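Local atomic coordinates of probable thiosulfate sulfurtransferase (Thermus thermophilus, PDB entry 2EG4), a protein that probably acts as a thiosulfate sulfurtransferase of the rhodanese family, passing sulfur to an acceptor such as cyanide, and binds a zinc ion. Residues E5-V10 / P63-D68; G85-Q90 / T111-K116; D11-P16 / T72-R77; A79-L84 / N213-M218. All coordinates share one frame; numbering follows the deposited sequence.

Contact 1 (E5-V10 / P63-D68); sequences EDAVLV and PVVLYD
Val10 packs closely against both Val64 and Leu66, and this end of the contact is the tight one. With CG1 anti to the backbone N (chi1 179°), Val10 keeps its CG2 beside that N, and CG2 meets Val64 CG1 at 3.7 Å. Val10 and Leu66 run alongside each other in the same direction, with Val10 CB 3.9 Å from Leu66 CG. Helix 73-84 covers Leu66 on this face. On the other face, Leu9 CB comes to the edge of the Tyr67 ring, 4.4 Å from CE2; the Tyr67 hydroxyl is bonded to Leu23 N. The backbones are joined by four hydrogen bonds. Val8 N gives to Pro63 O (3.0 Å) and Val10 N to Val65 O (3.0 Å). In return Val65 N gives to Val8 O (2.8 Å) and Tyr67 N to Val10 O (2.8 Å). Toward Glu5 and Asp6 the contact loosens. Both residues are solvent-exposed, Glu5 is poorly ordered, and only the Pro63 ring comes near, its CD 3.8 Å from Asp6 O. The paired strands are the two inner neighbours of the four-stranded parallel sheet, order 2-1-3-4, in the first rhodanese-like domain.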
loop_
_atom_site.group_PDB
_atom_site.type_symbol
_atom_site.label_atom_id
_atom_site.label_comp_id
_atom_site.label_asym_id
_atom_site.label_seq_id
_atom_site.Cartn_x
_atom_site.Cartn_y
_atom_site.Cartn_z
ATOM N N GLU B 5 8.238 -8.556 -20.236
ATOM C CA GLU B 5 8.434 -7.915 -21.531
ATOM C C GLU B 5 7.699 -6.577 -21.588
ATOM O O GLU B 5 6.493 -6.509 -21.341
ATOM C CB GLU B 5 7.928 -8.833 -22.650
ATOM C CG GLU B 5 8.743 -10.105 -22.838
ATOM C CD GLU B 5 10.114 -9.840 -23.435
ATOM O OE1 GLU B 5 10.178 -9.375 -24.594
ATOM O OE2 GLU B 5 11.126 -10.095 -22.748
ATOM N N ASP B 6 8.431 -5.516 -21.916
ATOM C CA ASP B 6 7.853 -4.179 -22.005
ATOM C C ASP B 6 7.366 -3.731 -20.634
ATOM O O ASP B 6 6.262 -3.206 -20.498
ATOM C CB ASP B 6 6.676 -4.161 -22.985
ATOM C CG ASP B 6 7.030 -4.750 -24.337
ATOM O OD1 ASP B 6 7.998 -4.266 -24.964
ATOM O OD2 ASP B 6 6.339 -5.696 -24.772
ATOM N N ALA B 7 8.189 -3.947 -19.617
ATOM C CA ALA B 7 7.829 -3.556 -18.264
ATOM C C ALA B 7 8.169 -2.090 -18.023
ATOM O O ALA B 7 9.201 -1.598 -18.484
ATOM C CB ALA B 7 8.557 -4.432 -17.251
ATOM N N VAL B 8 7.285 -1.399 -17.312
ATOM C CA VAL B 8 7.482 0.003 -16.970
ATOM C C VAL B 8 8.070 0.038 -15.564
ATOM O O VAL B 8 7.481 -0.501 -14.627
ATOM C CB VAL B 8 6.152 0.772 -16.966
ATOM C CG1 VAL B 8 6.409 2.244 -16.661
ATOM C CG2 VAL B 8 5.455 0.610 -18.305
ATOM N N LEU B 9 9.226 0.670 -15.413
ATOM C CA LEU B 9 9.872 0.730 -14.112
ATOM C C LEU B 9 9.499 1.968 -13.304
ATOM O O LEU B 9 9.317 3.057 -13.853
ATOM C CB LEU B 9 11.395 0.653 -14.272
ATOM C CG LEU B 9 11.957 -0.657 -14.850
ATOM C CD1 LEU B 9 11.467 -0.852 -16.275
ATOM C CD2 LEU B 9 13.479 -0.616 -14.826
ATOM N N VAL B 10 9.383 1.777 -11.995
ATOM C CA VAL B 10 9.044 2.848 -11.069
ATOM C C VAL B 10 9.954 2.755 -9.848
ATOM O O VAL B 10 9.942 1.758 -9.108
ATOM C CB VAL B 10 7.564 2.762 -10.614
ATOM C CG1 VAL B 10 7.251 3.882 -9.642
ATOM C CG2 VAL B 10 6.637 2.844 -11.817
ATOM N N PRO B 63 2.769 -4.473 -17.857
ATOM C CA PRO B 63 3.111 -4.721 -16.455
ATOM C C PRO B 63 4.046 -3.653 -15.891
ATOM O O PRO B 63 4.939 -3.165 -16.584
ATOM C CB PRO B 63 3.783 -6.084 -16.517
ATOM C CG PRO B 63 4.581 -5.960 -17.783
ATOM C CD PRO B 63 3.616 -5.287 -18.749
ATOM N N VAL B 64 3.842 -3.302 -14.629
ATOM C CA VAL B 64 4.676 -2.301 -13.973
ATOM C C VAL B 64 5.524 -2.954 -12.898
ATOM O O VAL B 64 5.021 -3.751 -12.112
ATOM C CB VAL B 64 3.831 -1.211 -13.275
ATOM C CG1 VAL B 64 4.751 -0.247 -12.540
ATOM C CG2 VAL B 64 2.975 -0.475 -14.289
ATOM N N VAL B 65 6.807 -2.613 -12.865
ATOM C CA VAL B 65 7.707 -3.149 -11.862
ATOM C C VAL B 65 8.262 -2.012 -11.021
ATOM O O VAL B 65 8.959 -1.137 -11.537
ATOM C CB VAL B 65 8.885 -3.903 -12.501
ATOM C CG1 VAL B 65 9.862 -4.343 -11.417
ATOM C CG2 VAL B 65 8.362 -5.110 -13.273
ATOM N N LEU B 66 7.960 -2.041 -9.728
ATOM C CA LEU B 66 8.424 -1.013 -8.805
ATOM C C LEU B 66 9.610 -1.522 -7.992
ATOM O O LEU B 66 9.621 -2.670 -7.536
ATOM C CB LEU B 66 7.289 -0.596 -7.856
ATOM C CG LEU B 66 5.996 -0.044 -8.470
ATOM C CD1 LEU B 66 5.000 -1.183 -8.731
ATOM C CD2 LEU B 66 5.364 0.962 -7.501
ATOM N N TYR B 67 10.615 -0.674 -7.804
ATOM C CA TYR B 67 11.775 -1.092 -7.029
ATOM C C TYR B 67 12.183 -0.074 -5.969
ATOM O O TYR B 67 11.866 1.116 -6.074
ATOM C CB TYR B 67 12.950 -1.406 -7.964
ATOM C CG TYR B 67 13.567 -0.215 -8.669
ATOM C CD1 TYR B 67 14.596 0.520 -8.075
ATOM C CD2 TYR B 67 13.136 0.162 -9.937
ATOM C CE1 TYR B 67 15.185 1.600 -8.734
ATOM C CE2 TYR B 67 13.714 1.244 -10.606
ATOM C CZ TYR B 67 14.735 1.955 -10.001
ATOM O OH TYR B 67 15.301 3.021 -10.673
ATOM N N ASP B 68 12.873 -0.563 -4.945
ATOM C CA ASP B 68 13.336 0.255 -3.829
ATOM C C ASP B 68 14.427 -0.561 -3.142
ATOM O O ASP B 68 14.776 -1.651 -3.602
ATOM C CB ASP B 68 12.184 0.515 -2.846
ATOM C CG ASP B 68 12.415 1.741 -1.969
ATOM O OD1 ASP B 68 13.571 1.978 -1.560
ATOM O OD2 ASP B 68 11.437 2.463 -1.675
#

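Contact 2 (G85-Q90 / T111-K116); sequences GGLEVQ and TEVVAK
Gly85 still has near-helical backbone angles, and its carbonyl O points out of the last turn of helix 73-84 to meet Lys116 N. Gly86 then takes a positive phi of 108° and turns the chain away. Leu87 holds CG beside its own backbone N (chi1 -67°), and its extended end reaches back toward Val113. The main link is one backbone hydrogen bond from Lys116 N to Gly85 O, 2.8 Å long and almost straight at the hydrogen (174°). The N-H comes in from over the carbonyl plane rather than along a lone pair. Ala115 CA comes 3.4 Å from the same Gly85 O as a weaker C-H...O contact, and Ala115 CB lies 3.7 Å from it. The helix end here is a Schellman motif, in which the residue of positive phi is Gly86, and it leads into edge strand 89-92 of the first rhodanese-like sheet. A CB on Gly86 would run into the carbonyl O of Gly85. It would also lie about 3.3 Å from Lys116 O. Beyond the glycines the contact is sparse. Leu87 CD2 and Val113 CG2 just meet at 4.5 Å, and Phe55 of helix 41-57 touches both side chains. The same helix holds the 111-116 segment by its polar groups: Thr52 OG1 is bonded to Ala115 N, and Gln56 NE2 to Val113 O. The Lys116 side chain is fully extended and leads away from Gly85 into solvent.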
loop_
_atom_site.group_PDB
_atom_site.type_symbol
_atom_site.label_atom_id
_atom_site.label_comp_id
_atom_site.label_asym_id
_atom_site.label_seq_id
_atom_site.Cartn_x
_atom_site.Cartn_y
_atom_site.Cartn_z
ATOM N N GLY B 85 -5.634 0.623 -8.952
ATOM C CA GLY B 85 -6.197 1.201 -10.161
ATOM C C GLY B 85 -6.384 0.194 -11.283
ATOM O O GLY B 85 -6.935 0.520 -12.339
ATOM N N GLY B 86 -5.925 -1.029 -11.055
ATOM C CA GLY B 86 -6.078 -2.065 -12.064
ATOM C C GLY B 86 -4.817 -2.494 -12.791
ATOM O O GLY B 86 -4.862 -3.442 -13.579
ATOM N N LEU B 87 -3.698 -1.818 -12.544
ATOM C CA LEU B 87 -2.438 -2.170 -13.193
ATOM C C LEU B 87 -1.835 -3.457 -12.614
ATOM O O LEU B 87 -2.026 -3.772 -11.440
ATOM C CB LEU B 87 -1.410 -1.038 -13.043
ATOM C CG LEU B 87 -1.639 0.316 -13.733
ATOM C CD1 LEU B 87 -0.511 1.283 -13.368
ATOM C CD2 LEU B 87 -1.702 0.126 -15.243
ATOM N N GLU B 88 -1.123 -4.208 -13.447
ATOM C CA GLU B 88 -0.474 -5.425 -12.972
ATOM C C GLU B 88 0.891 -4.976 -12.472
ATOM O O GLU B 88 1.710 -4.484 -13.243
ATOM C CB GLU B 88 -0.334 -6.443 -14.107
ATOM C CG GLU B 88 -1.673 -6.978 -14.608
ATOM C CD GLU B 88 -2.528 -7.547 -13.489
ATOM O OE1 GLU B 88 -2.020 -8.407 -12.737
ATOM O OE2 GLU B 88 -3.703 -7.139 -13.360
ATOM N N VAL B 89 1.132 -5.155 -11.178
ATOM C CA VAL B 89 2.374 -4.706 -10.567
ATOM C C VAL B 89 3.217 -5.822 -9.968
ATOM O O VAL B 89 2.724 -6.916 -9.709
ATOM C CB VAL B 89 2.071 -3.676 -9.459
ATOM C CG1 VAL B 89 1.282 -2.491 -10.038
ATOM C CG2 VAL B 89 1.268 -4.343 -8.361
ATOM N N GLN B 90 4.488 -5.515 -9.720
ATOM C CA GLN B 90 5.439 -6.468 -9.166
ATOM C C GLN B 90 6.493 -5.701 -8.361
ATOM O O GLN B 90 6.903 -4.611 -8.757
ATOM C CB GLN B 90 6.083 -7.224 -10.331
ATOM C CG GLN B 90 7.042 -8.326 -9.975
ATOM C CD GLN B 90 7.478 -9.084 -11.219
ATOM O OE1 GLN B 90 6.638 -9.547 -11.994
ATOM N NE2 GLN B 90 8.788 -9.209 -11.421
ATOM N N THR B 111 -0.241 7.982 -21.864
ATOM C CA THR B 111 -0.927 6.785 -22.334
ATOM C C THR B 111 -2.420 7.070 -22.219
ATOM O O THR B 111 -2.813 8.121 -21.721
ATOM C CB THR B 111 -0.582 5.556 -21.473
ATOM O OG1 THR B 111 -1.010 5.777 -20.123
ATOM C CG2 THR B 111 0.917 5.303 -21.489
ATOM N N GLU B 112 -3.250 6.141 -22.677
ATOM C CA GLU B 112 -4.694 6.336 -22.619
ATOM C C GLU B 112 -5.369 5.382 -21.642
ATOM O O GLU B 112 -6.588 5.434 -21.453
ATOM C CB GLU B 112 -5.301 6.156 -24.014
ATOM C CG GLU B 112 -4.777 7.132 -25.051
ATOM C CD GLU B 112 -5.417 6.931 -26.411
ATOM O OE1 GLU B 112 -5.313 5.810 -26.956
ATOM O OE2 GLU B 112 -6.022 7.893 -26.933
ATOM N N VAL B 113 -4.573 4.513 -21.025
ATOM C CA VAL B 113 -5.086 3.543 -20.065
ATOM C C VAL B 113 -6.015 4.218 -19.052
ATOM O O VAL B 113 -5.769 5.344 -18.627
ATOM C CB VAL B 113 -3.918 2.847 -19.321
ATOM C CG1 VAL B 113 -3.081 3.879 -18.575
ATOM C CG2 VAL B 113 -4.461 1.801 -18.364
ATOM N N VAL B 114 -7.089 3.526 -18.679
ATOM C CA VAL B 114 -8.059 4.061 -17.722
ATOM C C VAL B 114 -8.103 3.209 -16.455
ATOM O O VAL B 114 -8.140 1.982 -16.524
ATOM C CB VAL B 114 -9.480 4.110 -18.334
ATOM C CG1 VAL B 114 -10.465 4.686 -17.328
ATOM C CG2 VAL B 114 -9.463 4.944 -19.610
ATOM N N ALA B 115 -8.111 3.865 -15.301
ATOM C CA ALA B 115 -8.139 3.153 -14.032
ATOM C C ALA B 115 -9.510 2.574 -13.694
ATOM O O ALA B 115 -10.548 3.133 -14.037
ATOM C CB ALA B 115 -7.666 4.072 -12.910
ATOM N N LYS B 116 -9.487 1.440 -13.009
ATOM C CA LYS B 116 -10.697 0.743 -12.589
ATOM C C LYS B 116 -10.398 0.216 -11.191
ATOM O O LYS B 116 -9.535 -0.641 -11.029
ATOM C CB LYS B 116 -10.980 -0.414 -13.548
ATOM C CG LYS B 116 -12.052 -1.390 -13.095
ATOM C CD LYS B 116 -12.136 -2.552 -14.077
ATOM C CE LYS B 116 -13.106 -3.635 -13.617
ATOM N NZ LYS B 116 -13.114 -4.795 -14.569
#

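Contact 3 (D11-P16 / T72-R77); sequences DTRPRP and TSRLCR
Pro14 and Arg74 cross at about a right angle, next to the N-capped start of helix 73-84 in the first rhodanese-like domain. Pro14 CD sits over one face of the Arg74 guanidinium, toward its rim, 3.5 Å from CZ. Pro14 CG is 3.5 Å from Arg74 NH1. Arg13 CA lies over the same face, farther from the plane. The Arg74 chain passes Thr12 on its way, with CD 3.4 Å from Thr12 O. It gets there because CG lies between the backbone N and the carbonyl carbon (chi1 66°) and the chain is extended from CG to NE. Deeper in, Thr12 crosses Leu75, and its OG1 lies 3.4 Å from Leu75 CA. No hydrogen bond runs directly between the two segments; Asp68 bridges them instead. Its OD2 takes a salt bridge from Arg74 NE and is bonded to the hydroxyls of Thr12 and Thr72. With an alanine here in place of Arg74, Pro14 would probably be left without the flat group its ring rests on, and Asp68 without the charge that Arg74 brings. Thr72 is the N-cap, its OG1 accepting from Leu75 N at 3.2 Å. On the other segment an Asx turn fixes the bend before Pro14. Arg13 also grips the Asp11 carboxylate side-on, with NE and NH2 each taking one oxygen. Asp11 OD1 is thus met twice, by Arg13 NE on its syn lone pair at 2.8 Å and by Arg13 N on the anti side at 2.9 Å.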
loop_
_atom_site.group_PDB
_atom_site.type_symbol
_atom_site.label_atom_id
_atom_site.label_comp_id
_atom_site.label_asym_id
_atom_site.label_seq_id
_atom_site.Cartn_x
_atom_site.Cartn_y
_atom_site.Cartn_z
ATOM N N ASP B 11 10.754 3.801 -9.658
ATOM C CA ASP B 11 11.689 3.913 -8.545
ATOM C C ASP B 11 10.959 4.662 -7.421
ATOM O O ASP B 11 10.587 5.828 -7.587
ATOM C CB ASP B 11 12.909 4.722 -9.002
ATOM C CG ASP B 11 14.063 4.664 -8.026
ATOM O OD1 ASP B 11 13.838 4.583 -6.798
ATOM O OD2 ASP B 11 15.219 4.719 -8.491
ATOM N N THR B 12 10.759 4.005 -6.283
ATOM C CA THR B 12 10.057 4.622 -5.157
ATOM C C THR B 12 11.001 5.199 -4.114
ATOM O O THR B 12 10.593 5.512 -3.000
ATOM C CB THR B 12 9.130 3.611 -4.457
ATOM O OG1 THR B 12 9.917 2.545 -3.899
ATOM C CG2 THR B 12 8.136 3.047 -5.446
ATOM N N ARG B 13 12.270 5.347 -4.468
ATOM C CA ARG B 13 13.232 5.902 -3.525
ATOM C C ARG B 13 13.146 7.432 -3.564
ATOM O O ARG B 13 12.505 7.998 -4.452
ATOM C CB ARG B 13 14.648 5.450 -3.896
ATOM C CG ARG B 13 14.868 3.942 -3.761
ATOM C CD ARG B 13 16.243 3.572 -4.271
ATOM N NE ARG B 13 16.380 3.984 -5.663
ATOM C CZ ARG B 13 17.521 4.367 -6.229
ATOM N NH1 ARG B 13 18.643 4.395 -5.518
ATOM N NH2 ARG B 13 17.534 4.723 -7.502
ATOM N N PRO B 14 13.770 8.104 -2.591
ATOM C CA PRO B 14 13.764 9.570 -2.527
ATOM C C PRO B 14 14.393 10.160 -3.789
ATOM O O PRO B 14 15.185 9.499 -4.466
ATOM C CB PRO B 14 14.596 9.855 -1.284
ATOM C CG PRO B 14 14.271 8.708 -0.400
ATOM C CD PRO B 14 14.359 7.538 -1.366
ATOM N N ARG B 15 14.048 11.406 -4.104
ATOM C CA ARG B 15 14.595 12.057 -5.287
ATOM C C ARG B 15 16.129 12.060 -5.344
ATOM O O ARG B 15 16.705 11.793 -6.399
ATOM C CB ARG B 15 14.067 13.496 -5.395
ATOM C CG ARG B 15 14.717 14.313 -6.504
ATOM C CD ARG B 15 13.779 15.395 -7.018
ATOM N NE ARG B 15 12.742 14.837 -7.883
ATOM C CZ ARG B 15 12.963 14.386 -9.115
ATOM N NH1 ARG B 15 14.187 14.431 -9.632
ATOM N NH2 ARG B 15 11.963 13.882 -9.825
ATOM N N PRO B 16 16.811 12.357 -4.218
ATOM C CA PRO B 16 18.284 12.376 -4.218
ATOM C C PRO B 16 18.906 11.063 -4.692
ATOM O O PRO B 16 19.932 11.055 -5.374
ATOM C CB PRO B 16 18.632 12.665 -2.762
ATOM C CG PRO B 16 17.489 13.514 -2.313
ATOM C CD PRO B 16 16.292 12.789 -2.908
ATOM N N THR B 72 10.137 -1.643 1.462
ATOM C CA THR B 72 9.791 -0.427 2.188
ATOM C C THR B 72 8.314 -0.079 2.157
ATOM O O THR B 72 7.574 -0.489 1.259
ATOM C CB THR B 72 10.570 0.778 1.631
ATOM O OG1 THR B 72 10.303 0.912 0.232
ATOM C CG2 THR B 72 12.053 0.586 1.831
ATOM N N SER B 73 7.897 0.696 3.146
ATOM C CA SER B 73 6.513 1.127 3.230
ATOM C C SER B 73 6.179 1.963 1.999
ATOM O O SER B 73 5.112 1.804 1.405
ATOM C CB SER B 73 6.289 1.945 4.508
ATOM O OG SER B 73 6.511 1.149 5.661
ATOM N N ARG B 74 7.097 2.841 1.598
ATOM C CA ARG B 74 6.847 3.683 0.427
ATOM C C ARG B 74 6.687 2.843 -0.835
ATOM O O ARG B 74 5.793 3.090 -1.644
ATOM C CB ARG B 74 7.965 4.724 0.252
ATOM C CG ARG B 74 9.340 4.174 -0.093
ATOM C CD ARG B 74 10.440 5.151 0.336
ATOM N NE ARG B 74 11.771 4.577 0.146
ATOM C CZ ARG B 74 12.888 5.057 0.682
ATOM N NH1 ARG B 74 12.853 6.138 1.452
ATOM N NH2 ARG B 74 14.041 4.437 0.464
ATOM N N LEU B 75 7.538 1.832 -0.991
ATOM C CA LEU B 75 7.454 0.958 -2.156
ATOM C C LEU B 75 6.092 0.280 -2.231
ATOM O O LEU B 75 5.463 0.254 -3.291
ATOM C CB LEU B 75 8.532 -0.131 -2.102
ATOM C CG LEU B 75 8.327 -1.268 -3.122
ATOM C CD1 LEU B 75 8.487 -0.760 -4.541
ATOM C CD2 LEU B 75 9.326 -2.380 -2.849
ATOM N N CYS B 76 5.653 -0.271 -1.101
ATOM C CA CYS B 76 4.376 -0.984 -1.045
ATOM C C CYS B 76 3.133 -0.090 -1.105
ATOM O O CYS B 76 2.183 -0.400 -1.810
ATOM C CB CYS B 76 4.314 -1.864 0.211
ATOM S SG CYS B 76 5.517 -3.232 0.255
ATOM N N ARG B 77 3.104 1.019 -0.377
ATOM C CA ARG B 77 1.888 1.823 -0.480
ATOM C C ARG B 77 1.782 2.347 -1.912
ATOM O O ARG B 77 0.685 2.454 -2.461
ATOM C CB ARG B 77 1.884 2.970 0.530
ATOM C CG ARG B 77 3.055 3.868 0.409
ATOM C CD ARG B 77 2.874 5.103 1.262
ATOM N NE ARG B 77 4.100 5.877 1.244
ATOM C CZ ARG B 77 5.041 5.838 2.180
ATOM N NH1 ARG B 77 4.910 5.058 3.254
ATOM N NH2 ARG B 77 6.131 6.575 2.020
#

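Contact 4 (A79-L84 / N213-M218); sequences AFFLGL and NYLGSM
Phe80 and Asn213 have the closest pair of CA atoms, yet these are 8.9 Å apart, so the 79-84 part of helix 73-84 meets the turn after strand 210-213 through side chains alone. Phe80 sends its ring toward that turn, with CG anti to the backbone N (chi1 -176°). The Asn213 amide stands almost upright on the ring, the two planes 78° apart. Its OD1 lies 3.6 Å above the ring plane of Phe80, over the centre, and Asn213 CB is 3.5 Å from Phe80 CZ. The bond from ND2 to Ser197 OG is likely to hold the amide in this orientation. Leu215 fills the next position. It passes the Phe80 ring the opposite way, its CG 3.9 Å from CE2. Its CD1 crosses to Phe81, 3.7 Å from CE1, and comes 4.4 Å from Leu84 CD2. Phe201 meets the Phe80 ring edge-to-face. Replacing Phe80 by an alanine would probably open a gap in front of Asn213 and Leu215 and leave Phe201 without its ring partner. All five touching residues are buried, and they join the two rhodanese-like domains of the chain. Since no hydrogen bond or salt bridge crosses here, this part of the domain interface depends on the fit of largely apolar side chains, with the amide oxygen of Asn213 set over a ring and its ND2 bonded to Ser197.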
loop_
_atom_site.group_PDB
_atom_site.type_symbol
_atom_site.label_atom_id
_atom_site.label_comp_id
_atom_site.label_asym_id
_atom_site.label_seq_id
_atom_site.Cartn_x
_atom_site.Cartn_y
_atom_site.Cartn_z
ATOM N N ALA B 79 2.986 0.798 -4.717
ATOM C CA ALA B 79 2.571 -0.299 -5.572
ATOM C C ALA B 79 1.085 -0.574 -5.330
ATOM O O ALA B 79 0.351 -0.962 -6.255
ATOM C CB ALA B 79 3.406 -1.560 -5.260
ATOM N N PHE B 80 0.643 -0.386 -4.089
ATOM C CA PHE B 80 -0.747 -0.617 -3.744
ATOM C C PHE B 80 -1.692 0.283 -4.547
ATOM O O PHE B 80 -2.727 -0.169 -5.021
ATOM C CB PHE B 80 -1.003 -0.386 -2.259
ATOM C CG PHE B 80 -2.402 -0.706 -1.847
ATOM C CD1 PHE B 80 -2.795 -2.020 -1.637
ATOM C CD2 PHE B 80 -3.361 0.304 -1.736
ATOM C CE1 PHE B 80 -4.112 -2.321 -1.330
ATOM C CE2 PHE B 80 -4.681 0.007 -1.429
ATOM C CZ PHE B 80 -5.060 -1.308 -1.227
ATOM N N PHE B 81 -1.341 1.558 -4.693
ATOM C CA PHE B 81 -2.197 2.470 -5.442
ATOM C C PHE B 81 -2.271 2.099 -6.921
ATOM O O PHE B 81 -3.356 2.076 -7.497
ATOM C CB PHE B 81 -1.721 3.921 -5.274
ATOM C CG PHE B 81 -2.266 4.591 -4.041
ATOM C CD1 PHE B 81 -3.607 4.939 -3.964
ATOM C CD2 PHE B 81 -1.451 4.819 -2.939
ATOM C CE1 PHE B 81 -4.133 5.501 -2.796
ATOM C CE2 PHE B 81 -1.961 5.381 -1.767
ATOM C CZ PHE B 81 -3.299 5.720 -1.693
ATOM N N LEU B 82 -1.124 1.803 -7.528
ATOM C CA LEU B 82 -1.098 1.417 -8.938
ATOM C C LEU B 82 -1.941 0.158 -9.140
ATOM O O LEU B 82 -2.774 0.084 -10.047
ATOM C CB LEU B 82 0.348 1.182 -9.399
ATOM C CG LEU B 82 1.155 2.455 -9.725
ATOM C CD1 LEU B 82 1.213 3.363 -8.515
ATOM C CD2 LEU B 82 2.554 2.100 -10.185
ATOM N N GLY B 83 -1.730 -0.831 -8.279
ATOM C CA GLY B 83 -2.498 -2.057 -8.380
ATOM C C GLY B 83 -3.970 -1.816 -8.126
ATOM O O GLY B 83 -4.828 -2.426 -8.765
ATOM N N LEU B 84 -4.272 -0.910 -7.199
ATOM C CA LEU B 84 -5.655 -0.596 -6.868
ATOM C C LEU B 84 -6.385 -0.053 -8.091
ATOM O O LEU B 84 -7.594 -0.246 -8.241
ATOM C CB LEU B 84 -5.709 0.446 -5.748
ATOM C CG LEU B 84 -7.109 0.841 -5.290
ATOM C CD1 LEU B 84 -7.814 -0.382 -4.733
ATOM C CD2 LEU B 84 -7.019 1.936 -4.231
ATOM N N ASN B 213 -6.688 -4.072 2.196
ATOM C CA ASN B 213 -6.092 -2.949 2.922
ATOM C C ASN B 213 -7.065 -1.835 3.288
ATOM O O ASN B 213 -7.700 -1.253 2.411
ATOM C CB ASN B 213 -4.962 -2.409 2.045
ATOM C CG ASN B 213 -4.099 -1.377 2.735
ATOM O OD1 ASN B 213 -3.311 -0.694 2.073
ATOM N ND2 ASN B 213 -4.209 -1.277 4.049
ATOM N N TYR B 214 -7.194 -1.547 4.587
ATOM C CA TYR B 214 -8.054 -0.443 5.018
ATOM C C TYR B 214 -7.193 0.838 4.923
ATOM O O TYR B 214 -6.525 1.228 5.885
ATOM C CB TYR B 214 -8.554 -0.639 6.462
ATOM C CG TYR B 214 -9.373 0.532 7.001
ATOM C CD1 TYR B 214 -10.062 1.399 6.132
ATOM C CD2 TYR B 214 -9.474 0.771 8.377
ATOM C CE1 TYR B 214 -10.808 2.464 6.615
ATOM C CE2 TYR B 214 -10.249 1.845 8.871
ATOM C CZ TYR B 214 -10.898 2.688 7.989
ATOM O OH TYR B 214 -11.598 3.794 8.462
ATOM N N LEU B 215 -7.189 1.475 3.757
ATOM C CA LEU B 215 -6.394 2.694 3.565
ATOM C C LEU B 215 -6.704 3.814 4.547
ATOM O O LEU B 215 -5.786 4.472 5.057
ATOM C CB LEU B 215 -6.585 3.245 2.147
ATOM C CG LEU B 215 -5.635 2.831 1.032
ATOM C CD1 LEU B 215 -6.060 3.567 -0.231
ATOM C CD2 LEU B 215 -4.191 3.171 1.393
ATOM N N GLY B 216 -7.996 4.057 4.787
ATOM C CA GLY B 216 -8.397 5.108 5.706
ATOM C C GLY B 216 -7.738 4.916 7.050
ATOM O O GLY B 216 -7.269 5.876 7.676
ATOM N N SER B 217 -7.729 3.665 7.503
ATOM C CA SER B 217 -7.075 3.323 8.754
ATOM C C SER B 217 -7.552 4.109 9.970
ATOM O O SER B 217 -8.609 4.735 9.926
ATOM C CB SER B 217 -5.561 3.445 8.547
ATOM O OG SER B 217 -5.031 2.227 8.037
ATOM N N MET B 218 -6.819 4.032 11.084
ATOM C CA MET B 218 -7.244 4.721 12.301
ATOM C C MET B 218 -7.498 6.218 12.159
ATOM O O MET B 218 -8.393 6.771 12.806
ATOM C CB MET B 218 -6.235 4.502 13.444
ATOM C CG MET B 218 -6.282 3.137 14.086
ATOM S SD MET B 218 -7.919 2.604 14.666
ATOM C CE MET B 218 -8.284 3.663 15.944
#

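How the contacts relate
Contacts 1 to 3 belong largely to the first domain; contact 4 lies between the two domains. Contacts 1 and 2 have centres 12 Å apart and share the sheet: Val64 N probably bonds to Glu88 O at 2.8 Å. Leu66 of contact 1 packs against helix 73-84, its CB 3.5 Å from Leu75 CD1 of contact 3 and its CD2 3.6 Å from Ala79 CA of contact 4. That helix carries contacts 3 and 4 and ends in contact 2, where Leu87 N probably bonds to Leu82 O at 3.3 Å. The zinc ion is about 13 Å from the Leu215 side chain of contact 4; the side chain of its ligand His219 is about 10 Å away.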